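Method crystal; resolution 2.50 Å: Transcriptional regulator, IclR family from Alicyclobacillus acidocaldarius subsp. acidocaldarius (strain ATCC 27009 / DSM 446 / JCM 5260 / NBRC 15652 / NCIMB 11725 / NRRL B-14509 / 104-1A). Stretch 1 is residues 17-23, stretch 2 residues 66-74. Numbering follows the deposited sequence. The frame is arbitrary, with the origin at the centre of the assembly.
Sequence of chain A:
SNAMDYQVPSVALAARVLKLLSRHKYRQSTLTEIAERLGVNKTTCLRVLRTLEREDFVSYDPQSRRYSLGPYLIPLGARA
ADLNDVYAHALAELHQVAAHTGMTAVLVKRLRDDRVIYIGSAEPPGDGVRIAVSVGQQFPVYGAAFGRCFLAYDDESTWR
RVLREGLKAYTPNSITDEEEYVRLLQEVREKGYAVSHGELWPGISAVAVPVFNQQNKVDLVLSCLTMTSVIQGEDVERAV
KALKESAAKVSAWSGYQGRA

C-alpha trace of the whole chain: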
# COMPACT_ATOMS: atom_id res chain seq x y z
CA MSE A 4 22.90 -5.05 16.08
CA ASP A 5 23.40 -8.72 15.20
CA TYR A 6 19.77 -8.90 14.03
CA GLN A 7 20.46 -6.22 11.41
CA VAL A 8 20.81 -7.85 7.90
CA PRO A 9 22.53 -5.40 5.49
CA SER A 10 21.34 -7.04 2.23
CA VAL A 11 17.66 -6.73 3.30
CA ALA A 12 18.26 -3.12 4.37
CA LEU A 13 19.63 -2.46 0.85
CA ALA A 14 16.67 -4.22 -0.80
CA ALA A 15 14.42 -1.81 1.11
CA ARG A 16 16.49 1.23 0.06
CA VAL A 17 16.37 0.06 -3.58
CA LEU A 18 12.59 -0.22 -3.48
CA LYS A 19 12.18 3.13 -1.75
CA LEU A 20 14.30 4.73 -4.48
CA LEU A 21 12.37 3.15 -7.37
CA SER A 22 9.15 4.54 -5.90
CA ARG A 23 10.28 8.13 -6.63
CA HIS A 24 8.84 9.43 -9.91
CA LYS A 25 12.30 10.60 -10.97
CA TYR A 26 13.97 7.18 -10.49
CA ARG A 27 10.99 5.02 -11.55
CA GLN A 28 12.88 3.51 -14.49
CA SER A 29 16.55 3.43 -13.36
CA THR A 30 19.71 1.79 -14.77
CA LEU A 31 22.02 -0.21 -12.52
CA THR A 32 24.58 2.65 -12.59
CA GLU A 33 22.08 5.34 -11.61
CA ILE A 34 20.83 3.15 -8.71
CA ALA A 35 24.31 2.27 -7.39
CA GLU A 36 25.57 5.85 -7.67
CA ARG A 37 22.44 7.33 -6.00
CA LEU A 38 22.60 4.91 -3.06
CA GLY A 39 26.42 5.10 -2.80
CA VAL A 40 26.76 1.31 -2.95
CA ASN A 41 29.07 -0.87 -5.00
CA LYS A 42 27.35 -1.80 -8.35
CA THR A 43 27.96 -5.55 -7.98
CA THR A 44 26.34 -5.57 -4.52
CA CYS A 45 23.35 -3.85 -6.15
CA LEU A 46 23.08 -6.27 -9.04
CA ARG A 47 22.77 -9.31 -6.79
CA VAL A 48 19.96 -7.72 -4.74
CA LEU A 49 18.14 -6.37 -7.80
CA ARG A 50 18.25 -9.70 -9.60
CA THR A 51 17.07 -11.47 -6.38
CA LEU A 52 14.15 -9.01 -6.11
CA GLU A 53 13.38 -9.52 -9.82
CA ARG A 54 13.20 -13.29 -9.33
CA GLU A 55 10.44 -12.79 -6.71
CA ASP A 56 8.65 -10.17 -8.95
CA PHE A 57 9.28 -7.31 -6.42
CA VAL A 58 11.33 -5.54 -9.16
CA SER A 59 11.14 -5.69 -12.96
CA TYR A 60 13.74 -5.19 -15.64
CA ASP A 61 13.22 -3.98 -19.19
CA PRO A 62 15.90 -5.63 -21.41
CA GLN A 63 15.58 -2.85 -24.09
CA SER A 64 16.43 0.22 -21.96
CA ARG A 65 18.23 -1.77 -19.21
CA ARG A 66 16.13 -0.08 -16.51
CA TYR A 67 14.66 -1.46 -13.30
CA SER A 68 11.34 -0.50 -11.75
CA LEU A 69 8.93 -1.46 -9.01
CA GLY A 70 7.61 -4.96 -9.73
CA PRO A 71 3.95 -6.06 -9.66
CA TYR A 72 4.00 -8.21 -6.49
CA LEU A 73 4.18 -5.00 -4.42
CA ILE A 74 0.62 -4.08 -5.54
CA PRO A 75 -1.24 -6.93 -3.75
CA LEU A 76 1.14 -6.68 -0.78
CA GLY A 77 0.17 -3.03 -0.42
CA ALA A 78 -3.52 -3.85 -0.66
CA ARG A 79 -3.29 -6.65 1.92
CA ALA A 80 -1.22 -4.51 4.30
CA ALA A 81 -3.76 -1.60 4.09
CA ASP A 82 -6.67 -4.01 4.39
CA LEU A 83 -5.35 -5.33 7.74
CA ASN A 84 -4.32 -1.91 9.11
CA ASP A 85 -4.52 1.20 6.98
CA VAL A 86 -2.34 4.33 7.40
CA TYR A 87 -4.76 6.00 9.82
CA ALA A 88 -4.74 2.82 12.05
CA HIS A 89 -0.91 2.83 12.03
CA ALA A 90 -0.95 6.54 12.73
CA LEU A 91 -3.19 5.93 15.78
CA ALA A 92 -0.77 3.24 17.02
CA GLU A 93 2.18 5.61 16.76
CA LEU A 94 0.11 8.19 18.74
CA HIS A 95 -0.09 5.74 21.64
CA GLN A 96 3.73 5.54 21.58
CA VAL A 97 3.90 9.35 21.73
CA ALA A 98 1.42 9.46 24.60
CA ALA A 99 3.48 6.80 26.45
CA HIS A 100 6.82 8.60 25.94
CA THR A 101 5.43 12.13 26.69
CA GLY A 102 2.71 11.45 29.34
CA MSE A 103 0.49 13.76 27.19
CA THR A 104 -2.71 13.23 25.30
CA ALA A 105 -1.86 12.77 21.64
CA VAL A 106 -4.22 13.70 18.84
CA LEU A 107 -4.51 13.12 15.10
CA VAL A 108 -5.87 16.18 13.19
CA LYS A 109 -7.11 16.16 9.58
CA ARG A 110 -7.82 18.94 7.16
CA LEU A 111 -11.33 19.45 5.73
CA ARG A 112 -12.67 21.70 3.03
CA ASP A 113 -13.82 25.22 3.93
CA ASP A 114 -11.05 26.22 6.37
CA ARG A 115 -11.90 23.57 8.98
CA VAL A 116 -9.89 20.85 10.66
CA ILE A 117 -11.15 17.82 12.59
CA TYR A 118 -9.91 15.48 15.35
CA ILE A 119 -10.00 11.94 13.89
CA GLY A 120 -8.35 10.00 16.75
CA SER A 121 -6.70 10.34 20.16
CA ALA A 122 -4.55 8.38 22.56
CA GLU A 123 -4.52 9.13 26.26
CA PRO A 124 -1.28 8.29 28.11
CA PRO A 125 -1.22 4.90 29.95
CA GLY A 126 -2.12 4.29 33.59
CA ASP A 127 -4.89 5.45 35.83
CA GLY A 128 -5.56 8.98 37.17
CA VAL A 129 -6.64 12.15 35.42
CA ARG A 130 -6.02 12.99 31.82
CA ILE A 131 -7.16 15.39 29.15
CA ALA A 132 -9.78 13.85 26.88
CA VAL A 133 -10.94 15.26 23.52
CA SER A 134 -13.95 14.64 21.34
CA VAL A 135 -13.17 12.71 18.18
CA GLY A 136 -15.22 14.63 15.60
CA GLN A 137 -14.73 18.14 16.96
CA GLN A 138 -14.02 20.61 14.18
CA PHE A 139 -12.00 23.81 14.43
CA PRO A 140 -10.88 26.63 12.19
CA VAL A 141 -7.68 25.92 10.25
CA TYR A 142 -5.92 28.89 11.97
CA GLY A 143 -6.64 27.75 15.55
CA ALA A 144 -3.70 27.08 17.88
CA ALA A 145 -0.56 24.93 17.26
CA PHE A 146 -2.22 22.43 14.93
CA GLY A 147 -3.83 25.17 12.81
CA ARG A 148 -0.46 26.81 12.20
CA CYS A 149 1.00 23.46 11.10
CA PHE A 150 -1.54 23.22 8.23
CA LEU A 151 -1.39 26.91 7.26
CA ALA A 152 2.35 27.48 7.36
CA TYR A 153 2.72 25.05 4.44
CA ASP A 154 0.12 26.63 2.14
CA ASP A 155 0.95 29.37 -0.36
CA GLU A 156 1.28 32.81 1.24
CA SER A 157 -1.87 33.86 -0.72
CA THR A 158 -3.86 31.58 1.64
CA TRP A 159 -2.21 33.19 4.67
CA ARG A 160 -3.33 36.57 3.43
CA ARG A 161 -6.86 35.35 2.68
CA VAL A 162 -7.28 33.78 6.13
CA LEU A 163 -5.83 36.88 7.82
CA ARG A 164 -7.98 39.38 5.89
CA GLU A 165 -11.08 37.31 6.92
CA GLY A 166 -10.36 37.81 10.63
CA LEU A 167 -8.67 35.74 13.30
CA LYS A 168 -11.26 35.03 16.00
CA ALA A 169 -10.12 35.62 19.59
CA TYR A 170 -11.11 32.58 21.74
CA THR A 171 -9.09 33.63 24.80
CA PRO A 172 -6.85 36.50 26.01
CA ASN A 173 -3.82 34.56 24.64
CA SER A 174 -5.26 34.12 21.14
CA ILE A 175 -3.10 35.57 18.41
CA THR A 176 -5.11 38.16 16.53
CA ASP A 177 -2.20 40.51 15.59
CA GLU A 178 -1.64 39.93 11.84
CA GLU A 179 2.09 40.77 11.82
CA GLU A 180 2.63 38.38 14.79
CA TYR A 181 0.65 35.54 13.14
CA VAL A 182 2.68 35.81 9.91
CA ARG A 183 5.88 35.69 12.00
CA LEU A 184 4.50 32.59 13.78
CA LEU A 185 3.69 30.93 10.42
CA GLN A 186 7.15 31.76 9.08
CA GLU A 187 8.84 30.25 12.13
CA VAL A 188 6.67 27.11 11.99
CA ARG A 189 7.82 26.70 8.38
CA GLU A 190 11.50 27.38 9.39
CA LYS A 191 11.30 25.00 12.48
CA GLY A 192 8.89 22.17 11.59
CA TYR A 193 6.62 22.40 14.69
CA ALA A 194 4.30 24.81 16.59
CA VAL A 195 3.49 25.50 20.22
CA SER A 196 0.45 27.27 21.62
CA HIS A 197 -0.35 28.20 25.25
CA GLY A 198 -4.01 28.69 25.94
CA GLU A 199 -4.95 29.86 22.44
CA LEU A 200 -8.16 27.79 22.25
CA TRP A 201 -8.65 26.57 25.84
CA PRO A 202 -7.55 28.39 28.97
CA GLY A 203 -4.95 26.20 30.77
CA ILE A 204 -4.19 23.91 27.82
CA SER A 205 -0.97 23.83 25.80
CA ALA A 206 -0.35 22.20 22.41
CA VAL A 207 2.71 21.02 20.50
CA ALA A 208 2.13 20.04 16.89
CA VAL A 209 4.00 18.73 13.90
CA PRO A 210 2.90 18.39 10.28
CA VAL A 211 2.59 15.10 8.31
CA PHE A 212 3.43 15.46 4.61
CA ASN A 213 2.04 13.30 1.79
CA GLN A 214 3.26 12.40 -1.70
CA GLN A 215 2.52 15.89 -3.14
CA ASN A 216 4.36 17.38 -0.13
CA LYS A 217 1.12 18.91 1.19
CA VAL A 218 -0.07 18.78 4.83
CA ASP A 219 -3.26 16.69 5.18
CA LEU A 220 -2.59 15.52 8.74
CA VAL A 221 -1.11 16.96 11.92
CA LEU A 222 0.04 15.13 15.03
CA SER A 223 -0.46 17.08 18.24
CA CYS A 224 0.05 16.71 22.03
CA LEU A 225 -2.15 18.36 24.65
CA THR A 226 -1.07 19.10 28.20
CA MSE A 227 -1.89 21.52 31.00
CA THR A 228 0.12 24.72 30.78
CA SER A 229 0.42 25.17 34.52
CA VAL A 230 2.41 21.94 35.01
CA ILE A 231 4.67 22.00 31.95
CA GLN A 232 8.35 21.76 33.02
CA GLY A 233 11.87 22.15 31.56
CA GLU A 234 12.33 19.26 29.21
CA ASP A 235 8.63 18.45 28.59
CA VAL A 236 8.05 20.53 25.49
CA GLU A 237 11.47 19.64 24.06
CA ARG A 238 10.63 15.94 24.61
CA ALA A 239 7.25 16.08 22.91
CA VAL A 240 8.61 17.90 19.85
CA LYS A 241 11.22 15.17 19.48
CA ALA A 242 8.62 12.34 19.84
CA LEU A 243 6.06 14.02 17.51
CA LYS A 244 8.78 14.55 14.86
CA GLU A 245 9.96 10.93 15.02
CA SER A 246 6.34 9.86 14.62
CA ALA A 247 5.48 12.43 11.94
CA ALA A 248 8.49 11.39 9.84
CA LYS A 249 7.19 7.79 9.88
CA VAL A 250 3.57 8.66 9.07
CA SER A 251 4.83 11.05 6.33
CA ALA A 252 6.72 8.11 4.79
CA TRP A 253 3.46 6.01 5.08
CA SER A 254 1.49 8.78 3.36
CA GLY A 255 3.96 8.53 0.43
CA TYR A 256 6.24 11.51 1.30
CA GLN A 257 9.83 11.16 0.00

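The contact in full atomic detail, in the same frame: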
# COMPACT_ATOMS: atom_id res chain seq x y z
N VAL A 17 16.57 0.17 -2.14
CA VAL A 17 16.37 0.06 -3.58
C VAL A 17 14.91 0.30 -3.92
O VAL A 17 14.61 1.09 -4.81
CB VAL A 17 16.87 -1.31 -4.08
CG1 VAL A 17 16.32 -1.65 -5.47
CG2 VAL A 17 18.39 -1.30 -4.10
N LEU A 18 14.00 -0.34 -3.18
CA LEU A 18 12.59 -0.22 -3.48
C LEU A 18 12.05 1.16 -3.15
O LEU A 18 11.21 1.69 -3.89
CB LEU A 18 11.79 -1.28 -2.76
CG LEU A 18 12.12 -2.72 -3.19
CD1 LEU A 18 11.44 -3.70 -2.24
CD2 LEU A 18 11.67 -2.97 -4.62
N LYS A 19 12.54 1.74 -2.07
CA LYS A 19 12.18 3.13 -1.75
C LYS A 19 12.62 4.10 -2.82
O LYS A 19 11.90 5.03 -3.11
CB LYS A 19 12.70 3.55 -0.38
CG LYS A 19 11.95 2.84 0.73
CD LYS A 19 12.54 3.03 2.12
CE LYS A 19 11.90 2.00 3.04
NZ LYS A 19 12.17 2.26 4.48
N LEU A 20 13.79 3.87 -3.41
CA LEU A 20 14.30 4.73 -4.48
C LEU A 20 13.47 4.61 -5.76
O LEU A 20 13.12 5.62 -6.37
CB LEU A 20 15.76 4.40 -4.80
CG LEU A 20 16.37 5.27 -5.90
CD1 LEU A 20 16.58 6.69 -5.42
CD2 LEU A 20 17.70 4.68 -6.36
N LEU A 21 13.17 3.38 -6.16
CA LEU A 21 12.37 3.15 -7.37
C LEU A 21 10.92 3.63 -7.30
O LEU A 21 10.24 3.65 -8.31
CB LEU A 21 12.43 1.67 -7.77
CG LEU A 21 13.84 1.20 -8.18
CD1 LEU A 21 13.81 -0.29 -8.49
CD2 LEU A 21 14.38 1.98 -9.38
N SER A 22 10.48 4.04 -6.12
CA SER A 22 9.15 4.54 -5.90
C SER A 22 9.10 6.04 -6.08
O SER A 22 8.03 6.61 -5.95
CB SER A 22 8.66 4.15 -4.49
OG SER A 22 9.27 4.95 -3.48
N ARG A 23 10.24 6.69 -6.32
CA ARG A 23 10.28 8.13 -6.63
C ARG A 23 10.08 8.31 -8.11
O ARG A 23 10.78 7.66 -8.90
CB ARG A 23 11.62 8.75 -6.27
CG ARG A 23 12.08 8.54 -4.84
CD ARG A 23 13.42 9.21 -4.60
NE ARG A 23 13.25 10.56 -4.08
CZ ARG A 23 13.46 10.94 -2.81
NH1 ARG A 23 13.89 10.06 -1.89
NH2 ARG A 23 13.25 12.21 -2.48
N ARG A 66 16.62 -0.81 -17.68
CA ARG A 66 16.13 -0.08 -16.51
C ARG A 66 15.26 -0.96 -15.64
O ARG A 66 14.49 -1.79 -16.14
CB ARG A 66 15.35 1.15 -16.92
CG ARG A 66 16.24 2.25 -17.44
CD ARG A 66 15.49 3.31 -18.24
NE ARG A 66 16.45 4.26 -18.82
CZ ARG A 66 17.02 5.27 -18.16
NH1 ARG A 66 16.73 5.52 -16.89
NH2 ARG A 66 17.89 6.05 -18.79
N TYR A 67 15.39 -0.74 -14.32
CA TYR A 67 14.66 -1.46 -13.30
C TYR A 67 13.54 -0.57 -12.76
O TYR A 67 13.64 0.67 -12.76
CB TYR A 67 15.58 -1.85 -12.13
CG TYR A 67 16.71 -2.82 -12.50
CD1 TYR A 67 16.54 -4.20 -12.40
CD2 TYR A 67 17.94 -2.35 -12.95
CE1 TYR A 67 17.57 -5.08 -12.72
CE2 TYR A 67 18.97 -3.22 -13.29
CZ TYR A 67 18.79 -4.59 -13.17
OH TYR A 67 19.81 -5.46 -13.52
N SER A 68 12.49 -1.21 -12.27
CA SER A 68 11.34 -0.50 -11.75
C SER A 68 10.64 -1.36 -10.74
O SER A 68 10.91 -2.57 -10.66
CB SER A 68 10.36 -0.19 -12.88
OG SER A 68 10.09 -1.37 -13.62
N LEU A 69 9.77 -0.72 -9.96
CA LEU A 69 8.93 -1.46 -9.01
C LEU A 69 8.15 -2.57 -9.69
O LEU A 69 7.45 -2.33 -10.65
CB LEU A 69 7.96 -0.53 -8.29
CG LEU A 69 8.60 0.48 -7.32
CD1 LEU A 69 7.53 1.24 -6.56
CD2 LEU A 69 9.54 -0.21 -6.33
N GLY A 70 8.29 -3.79 -9.17
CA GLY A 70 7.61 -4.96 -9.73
C GLY A 70 6.17 -5.12 -9.25
O GLY A 70 5.78 -4.51 -8.25
N PRO A 71 5.39 -5.97 -9.93
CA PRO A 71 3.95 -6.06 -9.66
C PRO A 71 3.51 -6.75 -8.37
O PRO A 71 2.38 -6.55 -7.95
CB PRO A 71 3.42 -6.81 -10.88
CG PRO A 71 4.56 -7.66 -11.36
CD PRO A 71 5.81 -6.90 -10.99
N TYR A 72 4.36 -7.54 -7.74
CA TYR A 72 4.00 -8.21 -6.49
C TYR A 72 3.76 -7.21 -5.36
O TYR A 72 2.97 -7.46 -4.45
CB TYR A 72 5.08 -9.24 -6.06
CG TYR A 72 4.49 -10.48 -5.43
CD1 TYR A 72 3.82 -10.41 -4.21
CD2 TYR A 72 4.56 -11.70 -6.08
CE1 TYR A 72 3.25 -11.54 -3.64
CE2 TYR A 72 4.00 -12.84 -5.52
CZ TYR A 72 3.35 -12.76 -4.30
OH TYR A 72 2.79 -13.88 -3.75
N LEU A 73 4.40 -6.05 -5.43
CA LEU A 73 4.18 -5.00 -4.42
C LEU A 73 2.73 -4.46 -4.40
O LEU A 73 2.26 -3.93 -3.39
CB LEU A 73 5.19 -3.87 -4.62
CG LEU A 73 6.66 -4.34 -4.58
CD1 LEU A 73 7.61 -3.22 -4.97
CD2 LEU A 73 7.02 -4.92 -3.22
N ILE A 74 1.99 -4.61 -5.49
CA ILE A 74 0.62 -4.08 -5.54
C ILE A 74 -0.34 -4.86 -4.60
O ILE A 74 -1.07 -4.23 -3.81
CB ILE A 74 0.11 -3.97 -6.98
CG1 ILE A 74 0.98 -2.98 -7.76
CG2 ILE A 74 -1.34 -3.49 -7.02
CD1 ILE A 74 0.91 -3.14 -9.28
O HOH W 1 9.50 2.25 -10.49

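The C-terminal end of a helix packs here across a short strand. The helix and strand axes run nearly perpendicular, at 92°, and approach to 7.9 Å. The contact buries 282 Å², both sides summed. It is mainly apolar. No direct hydrogen bond joins the two stretches, but one water does.

Leu69 covers the most surface. It is the last residue of the strand. Its CA-to-CB bond points sideways to the helix, but the end of the side chain comes nearer. With chi1 in m and chi2 in t, the branched end reaches three residues of the other stretch. Leu69 CD2 lies 3.5 Å from Leu18 O and 3.9 Å from Leu18 CD2. The same Leu69 CD2 is 3.7 Å from CB of Leu21. Leu69 CD1 is 3.7 Å from both Ser22 CA and Ser22 CB. The Leu69 side chain thus packs against backbone as well as side-chain atoms of all three residues.

Leu21 is the second centre of the contact. Its CA-to-CB bond points toward the strand, and its CA is 5.8 Å from the CA of Ser68, the nearest such pair. Beyond CB, the side chain extends along the strand toward Tyr67. Leu21 CD2 is 3.7 Å from the carbonyl O of Tyr67, and Leu21 CD1 is 4.3 Å from Tyr67 CB. Leu21 CD1 also lies 4.0 Å from the backbone C of Ser68. These are van der Waals contacts. The closest tyrosine atoms are its carbonyl O and CB; the CA-to-CB bond points sideways and the end of the side chain leads away. Ser68 offers backbone only: its CB points away, and its OG is hydrogen-bonded elsewhere in the structure.

Water 1 joins the two main residues through their backbones. It donates to Leu21 O at 2.7 Å and accepts from Leu69 N at 3.0 Å. Leu21 O itself is 3.7 Å from Leu69 CG, so the bridge sits beside the apolar packing. The water supplies a polar link that the two stretches do not make directly.

Leu18 lies one helical turn before Leu21 and widens the apolar patch. Its CA-to-CB bond points sideways, but the end of the side chain comes nearer to stretch 2. Leu18 CD2 touches Leu69, as above, and also lies 4.1 Å from CD1 of Leu73. Leu73 ends the type I turn that begins at Gly70, and its CA-to-CB bond points toward the helix. The turn therefore returns a second leucine of stretch 2 to the contact after Leu69.

Ser22 lies in the loop or turn beyond. Its hydroxyl is turned back to the helix: Ser22 OG donates to Lys19 O at 2.7 Å. With OG engaged there, its CA and CB pack against Leu69. The Lys19 CA-to-CB bond points away, and the residue makes no contact with stretch 2.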